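Local coordinates for protein small COPII coat GTPase SAR1 (Encephalitozoon cuniculi, PDB 6VS4) that belongs to the ADP-ribosylation factor family of small P-loop GTPases and, in this model, holds guanosine-5'-diphosphate in its nucleotide pocket, at residues Asp115-Glu120 and Ile148-His153; Leu144-Asp149 and Phe189-Thr194. One frame throughout, in Å; residues are numbered along the deposited sequence.

Interaction 1 (Asp115-Glu120 and Ile148-His153); sequences DVHDVE and IDLEGH. With GDP (guanosine-5'-diphosphate), chain D.
His117 ND1 donates to Glu151 OE2 over 2.6 Å with an angle of 157° at the hydrogen, a short bond that ties the loop after strand 109-115 to the turn after strand 141-146. The oxygen sits at the edge of the imidazole, in its plane, and ND1 meets it nearly along the C-O axis, although the carboxylate is turned 39° against the ring. Glu151 reaches it through a chain that bends at chi2 (-55°). Such a close carboxylate would probably favour the protonated imidazole.

Leu150 comes at the same ring from over one face: its CB stands 3.6 Å above the His117 plane, displaced toward the rim, in a CH-pi contact. Its CD1 lies beside His117 CB and CD2. The other methyl faces the nucleotide, Leu150 CD2 lying 3.7 Å from GDP N2, which places this leucine between the histidine and the guanine.

The 148-151 segment is a 3-10 turn that begins within the Asn-Lys-Ile-Asp sequence, the NKxD motif by which small GTPases recognise guanine. Asp149 uses both carboxylate oxygens on the base, OD1 taking GDP N1-H at 3.0 Å and OD2 taking an N2 hydrogen at 3.1 Å. Within the turn, Ile148 O accepts from Glu151 N and His153 N, which approach from opposite faces of the carbonyl plane and fix the turn.

On the 115-120 side, Asp115 OD1 shapes the loop as an Asx turn, accepting from His117 N at 2.8 Å, while Asp115 OD2 forms a salt bridge with Lys147. Deeper in, Val116 points at the turn and sets CG2 4.0 Å from Ile148 CA. Trp164 of helix 162-172 touches Val116, Ile148 and Glu151 alike.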
ATOM      1  N   ASP A 115     -34.683  -4.931   4.561  1.00 55.32           N
ATOM      2  CA  ASP A 115     -34.332  -3.526   4.768  1.00 53.28           C
ATOM      3  C   ASP A 115     -34.968  -3.070   6.082  1.00 55.50           C
ATOM      4  O   ASP A 115     -36.181  -2.849   6.150  1.00 62.52           O
ATOM      5  CB  ASP A 115     -34.812  -2.683   3.587  1.00 57.59           C
ATOM      6  CG  ASP A 115     -34.450  -1.198   3.714  1.00 63.64           C
ATOM      7  OD1 ASP A 115     -34.027  -0.751   4.803  1.00 60.07           O
ATOM      8  OD2 ASP A 115     -34.609  -0.465   2.710  1.00 64.21           O
ATOM      9  N   VAL A 116     -34.146  -2.903   7.121  1.00 46.22           N
ATOM     10  CA  VAL A 116     -34.664  -2.543   8.435  1.00 55.10           C
ATOM     11  C   VAL A 116     -35.180  -1.114   8.468  1.00 59.22           C
ATOM     12  O   VAL A 116     -35.925  -0.747   9.383  1.00 69.19           O
ATOM     13  CB  VAL A 116     -33.592  -2.747   9.522  1.00 52.66           C
ATOM     14  CG1 VAL A 116     -33.039  -4.157   9.465  1.00 44.94           C
ATOM     15  CG2 VAL A 116     -32.464  -1.724   9.366  1.00 45.26           C
ATOM     16  N   HIS A 117     -34.823  -0.295   7.480  1.00 57.86           N
ATOM     17  CA  HIS A 117     -35.267   1.092   7.475  1.00 67.65           C
ATOM     18  C   HIS A 117     -36.675   1.232   6.904  1.00 75.22           C
ATOM     19  O   HIS A 117     -37.455   2.077   7.361  1.00 75.42           O
ATOM     20  CB  HIS A 117     -34.275   1.948   6.690  1.00 69.51           C
ATOM     21  CG  HIS A 117     -34.469   3.417   6.884  1.00 79.05           C
ATOM     22  ND1 HIS A 117     -34.606   3.987   8.130  1.00 82.34           N
ATOM     23  CD2 HIS A 117     -34.553   4.432   5.993  1.00 80.41           C
ATOM     24  CE1 HIS A 117     -34.762   5.292   7.999  1.00 85.62           C
ATOM     25  NE2 HIS A 117     -34.735   5.587   6.713  1.00 84.20           N
ATOM     26  N   ASP A 118     -37.014   0.424   5.894  1.00 76.27           N
ATOM     27  CA  ASP A 118     -38.319   0.489   5.230  1.00 75.11           C
ATOM     28  C   ASP A 118     -39.389  -0.173   6.105  1.00 73.83           C
ATOM     29  O   ASP A 118     -39.902  -1.258   5.818  1.00 73.00           O
ATOM     30  CB  ASP A 118     -38.238  -0.162   3.855  1.00 76.14           C
ATOM     31  CG  ASP A 118     -39.227   0.428   2.867  1.00 86.11           C
ATOM     32  OD1 ASP A 118     -38.861   0.588   1.683  1.00 89.15           O
ATOM     33  OD2 ASP A 118     -40.352   0.781   3.281  1.00 91.95           O
ATOM     34  N   VAL A 119     -39.740   0.519   7.192  1.00 72.79           N
ATOM     35  CA  VAL A 119     -40.657  -0.071   8.166  1.00 70.61           C
ATOM     36  C   VAL A 119     -42.065  -0.224   7.602  1.00 75.31           C
ATOM     37  O   VAL A 119     -42.772  -1.176   7.951  1.00 77.18           O
ATOM     38  CB  VAL A 119     -40.668   0.755   9.466  1.00 69.65           C
ATOM     39  CG1 VAL A 119     -39.271   0.772  10.088  1.00 65.83           C
ATOM     40  CG2 VAL A 119     -41.161   2.160   9.200  1.00 68.15           C
ATOM     41  N   GLU A 120     -42.498   0.684   6.723  1.00 77.86           N
ATOM     42  CA  GLU A 120     -43.869   0.630   6.216  1.00 82.62           C
ATOM     43  C   GLU A 120     -44.140  -0.620   5.386  1.00 83.98           C
ATOM     44  O   GLU A 120     -45.301  -1.036   5.273  1.00 80.21           O
ATOM     45  CB  GLU A 120     -44.189   1.896   5.417  1.00 89.53           C
ATOM     46  CG  GLU A 120     -44.170   3.176   6.261  1.00100.44           C
ATOM     47  CD  GLU A 120     -45.070   3.101   7.499  1.00112.85           C
ATOM     48  OE1 GLU A 120     -46.190   2.549   7.402  1.00117.30           O
ATOM     49  OE2 GLU A 120     -44.658   3.601   8.570  1.00111.47           O
ATOM     50  N   ILE A 148     -28.560  -1.293   8.481  1.00 45.09           N
ATOM     51  CA  ILE A 148     -28.610  -0.825   9.859  1.00 44.94           C
ATOM     52  C   ILE A 148     -27.959   0.539  10.012  1.00 57.67           C
ATOM     53  O   ILE A 148     -28.221   1.234  11.002  1.00 64.97           O
ATOM     54  CB  ILE A 148     -27.960  -1.842  10.813  1.00 48.48           C
ATOM     55  CG1 ILE A 148     -26.451  -1.940  10.553  1.00 45.06           C
ATOM     56  CG2 ILE A 148     -28.661  -3.206  10.708  1.00 39.86           C
ATOM     57  CD1 ILE A 148     -25.746  -2.920  11.454  1.00 39.64           C
ATOM     58  N   ASP A 149     -27.117   0.949   9.056  1.00 55.92           N
ATOM     59  CA  ASP A 149     -26.543   2.293   9.093  1.00 55.74           C
ATOM     60  C   ASP A 149     -27.620   3.374   9.010  1.00 59.78           C
ATOM     61  O   ASP A 149     -27.425   4.481   9.527  1.00 61.09           O
ATOM     62  CB  ASP A 149     -25.524   2.475   7.958  1.00 54.28           C
ATOM     63  CG  ASP A 149     -26.131   2.247   6.578  1.00 53.14           C
ATOM     64  OD1 ASP A 149     -26.667   1.148   6.336  1.00 49.64           O
ATOM     65  OD2 ASP A 149     -26.082   3.168   5.737  1.00 57.77           O
ATOM     66  N   LEU A 150     -28.753   3.084   8.362  1.00 60.95           N
ATOM     67  CA  LEU A 150     -29.825   4.071   8.269  1.00 60.19           C
ATOM     68  C   LEU A 150     -30.508   4.310   9.609  1.00 59.05           C
ATOM     69  O   LEU A 150     -31.192   5.330   9.768  1.00 64.36           O
ATOM     70  CB  LEU A 150     -30.838   3.646   7.206  1.00 65.21           C
ATOM     71  CG  LEU A 150     -30.245   3.555   5.794  1.00 63.60           C
ATOM     72  CD1 LEU A 150     -31.294   3.181   4.755  1.00 64.37           C
ATOM     73  CD2 LEU A 150     -29.580   4.875   5.426  1.00 57.39           C
ATOM     74  N   GLU A 151     -30.345   3.399  10.570  1.00 53.22           N
ATOM     75  CA  GLU A 151     -30.789   3.616  11.944  1.00 52.62           C
ATOM     76  C   GLU A 151     -29.672   4.128  12.837  1.00 55.36           C
ATOM     77  O   GLU A 151     -29.856   4.213  14.055  1.00 59.61           O
ATOM     78  CB  GLU A 151     -31.376   2.331  12.531  1.00 52.45           C
ATOM     79  CG  GLU A 151     -32.585   1.836  11.769  1.00 70.01           C
ATOM     80  CD  GLU A 151     -33.659   2.905  11.661  1.00 79.98           C
ATOM     81  OE1 GLU A 151     -34.031   3.504  12.697  1.00 81.14           O
ATOM     82  OE2 GLU A 151     -34.122   3.155  10.530  1.00 84.79           O
ATOM     83  N   GLY A 152     -28.517   4.452  12.258  1.00 56.22           N
ATOM     84  CA  GLY A 152     -27.358   4.891  13.011  1.00 56.74           C
ATOM     85  C   GLY A 152     -26.617   3.797  13.747  1.00 52.13           C
ATOM     86  O   GLY A 152     -25.835   4.095  14.655  1.00 58.18           O
ATOM     87  N   HIS A 153     -26.794   2.543  13.346  1.00 49.35           N
ATOM     88  CA  HIS A 153     -26.188   1.401  14.014  1.00 51.73           C
ATOM     89  C   HIS A 153     -24.994   0.882  13.223  1.00 53.83           C
ATOM     90  O   HIS A 153     -24.971   0.950  11.989  1.00 53.67           O
ATOM     91  CB  HIS A 153     -27.189   0.251  14.182  1.00 47.03           C
ATOM     92  CG  HIS A 153     -27.976   0.302  15.454  1.00 56.14           C
ATOM     93  ND1 HIS A 153     -27.398   0.547  16.681  1.00 57.83           N
ATOM     94  CD2 HIS A 153     -29.295   0.105  15.693  1.00 52.93           C
ATOM     95  CE1 HIS A 153     -28.331   0.525  17.617  1.00 55.69           C
ATOM     96  NE2 HIS A 153     -29.489   0.255  17.044  1.00 56.61           N
TER
HETATM   97  PB  GDP D 302     -32.671  -5.426  -4.693  1.00 59.19           P
HETATM   98  O1B GDP D 302     -34.026  -4.970  -5.265  1.00 64.44           O
HETATM   99  O2B GDP D 302     -31.831  -6.139  -5.711  1.00 66.03           O
HETATM  100  O3B GDP D 302     -32.941  -6.239  -3.424  1.00 48.78           O
HETATM  101  O3A GDP D 302     -31.915  -4.123  -4.188  1.00 41.84           O
HETATM  102  PA  GDP D 302     -30.506  -3.471  -4.512  1.00 57.44           P
HETATM  103  O1A GDP D 302     -30.613  -2.857  -5.899  1.00 63.76           O
HETATM  104  O2A GDP D 302     -29.402  -4.429  -4.301  1.00 65.19           O
HETATM  105  O5' GDP D 302     -30.398  -2.247  -3.493  1.00 65.96           O
HETATM  106  C5' GDP D 302     -31.280  -1.105  -3.503  1.00 66.58           C
HETATM  107  C4' GDP D 302     -30.557   0.088  -2.929  1.00 58.76           C
HETATM  108  O4' GDP D 302     -30.225  -0.169  -1.546  1.00 54.37           O
HETATM  109  C3' GDP D 302     -29.250   0.470  -3.634  1.00 62.61           C
HETATM  110  O3' GDP D 302     -29.191   1.865  -3.907  1.00 66.79           O
HETATM  111  C2' GDP D 302     -28.171   0.046  -2.633  1.00 59.69           C
HETATM  112  O2' GDP D 302     -27.029   0.888  -2.719  1.00 63.00           O
HETATM  113  C1' GDP D 302     -28.902   0.268  -1.314  1.00 58.11           C
HETATM  114  N9  GDP D 302     -28.350  -0.486  -0.178  1.00 60.87           N
HETATM  115  C8  GDP D 302     -28.081  -1.828  -0.104  1.00 57.81           C
HETATM  116  N7  GDP D 302     -27.575  -2.189   1.053  1.00 51.54           N
HETATM  117  C5  GDP D 302     -27.501  -1.012   1.779  1.00 61.03           C
HETATM  118  C6  GDP D 302     -26.997  -0.738   3.097  1.00 58.41           C
HETATM  119  O6  GDP D 302     -26.557  -1.547   3.909  1.00 54.84           O
HETATM  120  N1  GDP D 302     -27.079   0.601   3.419  1.00 57.91           N
HETATM  121  C2  GDP D 302     -27.600   1.575   2.609  1.00 59.26           C
HETATM  122  N2  GDP D 302     -27.610   2.820   3.091  1.00 55.86           N
HETATM  123  N3  GDP D 302     -28.078   1.338   1.391  1.00 63.31           N
HETATM  124  C4  GDP D 302     -27.985   0.042   1.036  1.00 64.07           C

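Interaction 2 (Leu144-Asp149 and Phe189-Thr194); sequences LMNKID and FYVTIT. With GDP (guanosine-5'-diphosphate), chain D.
Met145 N donates to Phe189 O over 2.7 Å, and Val191 N returns a bond to Met145 O at 3.0 Å. Past these parallel-strand bonds a side chain takes over: Asn146 OD1 accepts from Ile193 N at 2.9 Å, in the plane of the amide. With CG anti to the backbone N (chi1 -169°), the Asn146 amide lies between Ile193 and the base: its ND2 bonds to Ala50 O and lies 2.9 Å from GDP N7. Thr192 OG1 gives its hydrogen to Asp149 OD1 over 3.2 Å, on the anti side and out of the carboxylate plane; it is thus a second-shell support for the aspartate that grips the base.

This is the C-terminal end of neighbouring parallel strands in the P-loop GTPase alpha/beta fold, where the NKxD loop meets the loop after strand 186-190, probably the G5 element of the family. Lys147 runs extended past the guanine, with CG 3.5 Å from GDP C5, and its NZ bonds to GDP O4' and Asn49 O.

Outward, Ile193 CG1 and CD1 pack on the Asn146 amide at about a right angle. Met145 and Tyr190 lie side by side, Met145 CB 3.6 Å from Tyr190 CD1. On the other sheet face Leu144 touches Phe189 CB, Val191 CG2 and Ile193 CD1, under helices 52-59 and 204-223.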
ATOM      1  N   LEU A 144     -30.409 -11.651   6.816  1.00 37.95           N
ATOM      2  CA  LEU A 144     -29.602 -10.444   6.900  1.00 38.15           C
ATOM      3  C   LEU A 144     -30.529  -9.264   7.145  1.00 41.33           C
ATOM      4  O   LEU A 144     -31.291  -8.869   6.261  1.00 52.07           O
ATOM      5  CB  LEU A 144     -28.777 -10.250   5.629  1.00 41.00           C
ATOM      6  CG  LEU A 144     -27.820 -11.404   5.274  1.00 45.32           C
ATOM      7  CD1 LEU A 144     -26.991 -11.099   4.024  1.00 33.47           C
ATOM      8  CD2 LEU A 144     -26.933 -11.722   6.447  1.00 33.37           C
ATOM      9  N   MET A 145     -30.498  -8.729   8.356  1.00 46.01           N
ATOM     10  CA  MET A 145     -31.137  -7.443   8.620  1.00 45.99           C
ATOM     11  C   MET A 145     -30.178  -6.376   8.103  1.00 44.63           C
ATOM     12  O   MET A 145     -29.143  -6.100   8.714  1.00 45.69           O
ATOM     13  CB  MET A 145     -31.450  -7.283  10.104  1.00 46.22           C
ATOM     14  CG  MET A 145     -32.456  -8.302  10.644  1.00 54.19           C
ATOM     15  SD  MET A 145     -34.165  -8.001  10.134  1.00 60.35           S
ATOM     16  CE  MET A 145     -35.027  -9.330  10.968  1.00 61.55           C
ATOM     17  N   ASN A 146     -30.500  -5.807   6.948  1.00 41.59           N
ATOM     18  CA  ASN A 146     -29.586  -4.951   6.207  1.00 43.71           C
ATOM     19  C   ASN A 146     -29.938  -3.481   6.407  1.00 48.44           C
ATOM     20  O   ASN A 146     -31.028  -3.138   6.869  1.00 56.48           O
ATOM     21  CB  ASN A 146     -29.618  -5.306   4.715  1.00 46.55           C
ATOM     22  CG  ASN A 146     -28.496  -4.648   3.928  1.00 44.52           C
ATOM     23  OD1 ASN A 146     -27.393  -4.466   4.436  1.00 48.05           O
ATOM     24  ND2 ASN A 146     -28.778  -4.286   2.680  1.00 47.03           N
ATOM     25  N   LYS A 147     -28.984  -2.615   6.045  1.00 52.38           N
ATOM     26  CA  LYS A 147     -29.125  -1.158   6.096  1.00 48.55           C
ATOM     27  C   LYS A 147     -29.225  -0.632   7.528  1.00 50.80           C
ATOM     28  O   LYS A 147     -29.867   0.392   7.774  1.00 48.44           O
ATOM     29  CB  LYS A 147     -30.324  -0.677   5.273  1.00 51.59           C
ATOM     30  CG  LYS A 147     -30.348  -1.215   3.851  1.00 51.94           C
ATOM     31  CD  LYS A 147     -31.143  -0.299   2.953  1.00 60.52           C
ATOM     32  CE  LYS A 147     -31.363  -0.902   1.591  1.00 60.24           C
ATOM     33  NZ  LYS A 147     -32.314  -0.068   0.823  1.00 60.33           N
ATOM     34  N   ILE A 148     -28.560  -1.293   8.481  1.00 45.09           N
ATOM     35  CA  ILE A 148     -28.610  -0.825   9.859  1.00 44.94           C
ATOM     36  C   ILE A 148     -27.959   0.539  10.012  1.00 57.67           C
ATOM     37  O   ILE A 148     -28.221   1.234  11.002  1.00 64.97           O
ATOM     38  CB  ILE A 148     -27.960  -1.842  10.813  1.00 48.48           C
ATOM     39  CG1 ILE A 148     -26.451  -1.940  10.553  1.00 45.06           C
ATOM     40  CG2 ILE A 148     -28.661  -3.206  10.708  1.00 39.86           C
ATOM     41  CD1 ILE A 148     -25.746  -2.920  11.454  1.00 39.64           C
ATOM     42  N   ASP A 149     -27.117   0.949   9.056  1.00 55.92           N
ATOM     43  CA  ASP A 149     -26.543   2.293   9.093  1.00 55.74           C
ATOM     44  C   ASP A 149     -27.620   3.374   9.010  1.00 59.78           C
ATOM     45  O   ASP A 149     -27.425   4.481   9.527  1.00 61.09           O
ATOM     46  CB  ASP A 149     -25.524   2.475   7.958  1.00 54.28           C
ATOM     47  CG  ASP A 149     -26.131   2.247   6.578  1.00 53.14           C
ATOM     48  OD1 ASP A 149     -26.667   1.148   6.336  1.00 49.64           O
ATOM     49  OD2 ASP A 149     -26.082   3.168   5.737  1.00 57.77           O
ATOM     50  N   PHE A 189     -28.671 -12.055  11.219  1.00 41.23           N
ATOM     51  CA  PHE A 189     -27.462 -11.249  11.302  1.00 42.27           C
ATOM     52  C   PHE A 189     -27.789  -9.804  10.950  1.00 40.71           C
ATOM     53  O   PHE A 189     -28.675  -9.535  10.135  1.00 50.45           O
ATOM     54  CB  PHE A 189     -26.362 -11.781  10.370  1.00 45.85           C
ATOM     55  CG  PHE A 189     -25.820 -13.135  10.761  1.00 47.24           C
ATOM     56  CD1 PHE A 189     -26.518 -14.292  10.457  1.00 42.45           C
ATOM     57  CD2 PHE A 189     -24.597 -13.245  11.415  1.00 46.62           C
ATOM     58  CE1 PHE A 189     -26.016 -15.532  10.806  1.00 47.98           C
ATOM     59  CE2 PHE A 189     -24.088 -14.485  11.771  1.00 43.61           C
ATOM     60  CZ  PHE A 189     -24.796 -15.631  11.462  1.00 48.54           C
ATOM     61  N   TYR A 190     -27.069  -8.879  11.576  1.00 43.77           N
ATOM     62  CA  TYR A 190     -27.283  -7.447  11.398  1.00 44.32           C
ATOM     63  C   TYR A 190     -26.073  -6.864  10.680  1.00 44.03           C
ATOM     64  O   TYR A 190     -24.946  -6.953  11.181  1.00 47.55           O
ATOM     65  CB  TYR A 190     -27.533  -6.760  12.744  1.00 42.21           C
ATOM     66  CG  TYR A 190     -28.665  -7.418  13.498  1.00 50.00           C
ATOM     67  CD1 TYR A 190     -29.967  -6.959  13.367  1.00 47.86           C
ATOM     68  CD2 TYR A 190     -28.438  -8.526  14.303  1.00 51.30           C
ATOM     69  CE1 TYR A 190     -31.011  -7.568  14.033  1.00 50.17           C
ATOM     70  CE2 TYR A 190     -29.464  -9.144  14.963  1.00 53.50           C
ATOM     71  CZ  TYR A 190     -30.755  -8.662  14.830  1.00 57.16           C
ATOM     72  OH  TYR A 190     -31.782  -9.281  15.498  1.00 61.32           O
ATOM     73  N   VAL A 191     -26.304  -6.305   9.491  1.00 42.94           N
ATOM     74  CA  VAL A 191     -25.233  -5.940   8.575  1.00 43.43           C
ATOM     75  C   VAL A 191     -25.561  -4.620   7.886  1.00 49.41           C
ATOM     76  O   VAL A 191     -26.708  -4.170   7.853  1.00 54.68           O
ATOM     77  CB  VAL A 191     -24.995  -7.038   7.510  1.00 47.55           C
ATOM     78  CG1 VAL A 191     -24.547  -8.351   8.154  1.00 46.27           C
ATOM     79  CG2 VAL A 191     -26.252  -7.257   6.688  1.00 34.19           C
ATOM     80  N   THR A 192     -24.518  -4.001   7.335  1.00 48.92           N
ATOM     81  CA  THR A 192     -24.621  -2.934   6.336  1.00 52.00           C
ATOM     82  C   THR A 192     -23.830  -3.438   5.136  1.00 55.35           C
ATOM     83  O   THR A 192     -22.595  -3.415   5.141  1.00 53.29           O
ATOM     84  CB  THR A 192     -24.080  -1.590   6.822  1.00 49.32           C
ATOM     85  OG1 THR A 192     -24.943  -1.045   7.824  1.00 65.40           O
ATOM     86  CG2 THR A 192     -23.995  -0.608   5.668  1.00 49.87           C
ATOM     87  N   ILE A 193     -24.551  -3.916   4.122  1.00 51.84           N
ATOM     88  CA  ILE A 193     -23.907  -4.602   3.012  1.00 46.04           C
ATOM     89  C   ILE A 193     -23.043  -3.640   2.211  1.00 52.94           C
ATOM     90  O   ILE A 193     -22.019  -4.041   1.652  1.00 58.04           O
ATOM     91  CB  ILE A 193     -24.983  -5.292   2.156  1.00 48.21           C
ATOM     92  CG1 ILE A 193     -25.538  -6.492   2.925  1.00 45.56           C
ATOM     93  CG2 ILE A 193     -24.423  -5.734   0.808  1.00 49.42           C
ATOM     94  CD1 ILE A 193     -26.728  -7.162   2.273  1.00 48.32           C
ATOM     95  N   THR A 194     -23.407  -2.356   2.172  1.00 51.30           N
ATOM     96  CA  THR A 194     -22.653  -1.374   1.399  1.00 53.44           C
ATOM     97  C   THR A 194     -21.433  -0.807   2.122  1.00 54.73           C
ATOM     98  O   THR A 194     -20.688  -0.040   1.510  1.00 66.02           O
ATOM     99  CB  THR A 194     -23.557  -0.220   0.980  1.00 51.62           C
ATOM    100  OG1 THR A 194     -24.237   0.288   2.133  1.00 54.44           O
ATOM    101  CG2 THR A 194     -24.569  -0.707  -0.048  1.00 52.10           C
TER
HETATM  102  PB  GDP D 302     -32.671  -5.426  -4.693  1.00 59.19           P
HETATM  103  O1B GDP D 302     -34.026  -4.970  -5.265  1.00 64.44           O
HETATM  104  O2B GDP D 302     -31.831  -6.139  -5.711  1.00 66.03           O
HETATM  105  O3B GDP D 302     -32.941  -6.239  -3.424  1.00 48.78           O
HETATM  106  O3A GDP D 302     -31.915  -4.123  -4.188  1.00 41.84           O
HETATM  107  PA  GDP D 302     -30.506  -3.471  -4.512  1.00 57.44           P
HETATM  108  O1A GDP D 302     -30.613  -2.857  -5.899  1.00 63.76           O
HETATM  109  O2A GDP D 302     -29.402  -4.429  -4.301  1.00 65.19           O
HETATM  110  O5' GDP D 302     -30.398  -2.247  -3.493  1.00 65.96           O
HETATM  111  C5' GDP D 302     -31.280  -1.105  -3.503  1.00 66.58           C
HETATM  112  C4' GDP D 302     -30.557   0.088  -2.929  1.00 58.76           C
HETATM  113  O4' GDP D 302     -30.225  -0.169  -1.546  1.00 54.37           O
HETATM  114  C3' GDP D 302     -29.250   0.470  -3.634  1.00 62.61           C
HETATM  115  O3' GDP D 302     -29.191   1.865  -3.907  1.00 66.79           O
HETATM  116  C2' GDP D 302     -28.171   0.046  -2.633  1.00 59.69           C
HETATM  117  O2' GDP D 302     -27.029   0.888  -2.719  1.00 63.00           O
HETATM  118  C1' GDP D 302     -28.902   0.268  -1.314  1.00 58.11           C
HETATM  119  N9  GDP D 302     -28.350  -0.486  -0.178  1.00 60.87           N
HETATM  120  C8  GDP D 302     -28.081  -1.828  -0.104  1.00 57.81           C
HETATM  121  N7  GDP D 302     -27.575  -2.189   1.053  1.00 51.54           N
HETATM  122  C5  GDP D 302     -27.501  -1.012   1.779  1.00 61.03           C
HETATM  123  C6  GDP D 302     -26.997  -0.738   3.097  1.00 58.41           C
HETATM  124  O6  GDP D 302     -26.557  -1.547   3.909  1.00 54.84           O
HETATM  125  N1  GDP D 302     -27.079   0.601   3.419  1.00 57.91           N
HETATM  126  C2  GDP D 302     -27.600   1.575   2.609  1.00 59.26           C
HETATM  127  N2  GDP D 302     -27.610   2.820   3.091  1.00 55.86           N
HETATM  128  N3  GDP D 302     -28.078   1.338   1.391  1.00 63.31           N
HETATM  129  C4  GDP D 302     -27.985   0.042   1.036  1.00 64.07           C

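In the fold
Interactions 1 and 2 have centres 8 Å apart and share Ile148 and Asp149, the end of one segment of interaction 2 and the start of one of interaction 1. Along the chain the order is 115-120, 144-153, then 189-194: the loops that follow three strands adjacent in the sheet, 109-115, 141-146 and 186-190, all parallel. The middle loop is therefore held from both flanks, with Val116 N probably hydrogen-bonded to Asn146 O and Val116 CG1 packed on Met145 CB. Interaction 2 is buried and interaction 1 lies nearer the surface. Together they form much of the guanine end of the GDP site, while Gly51, Lys52, Thr53 and Thr54, in what is probably the P-loop, also bind the nucleotide.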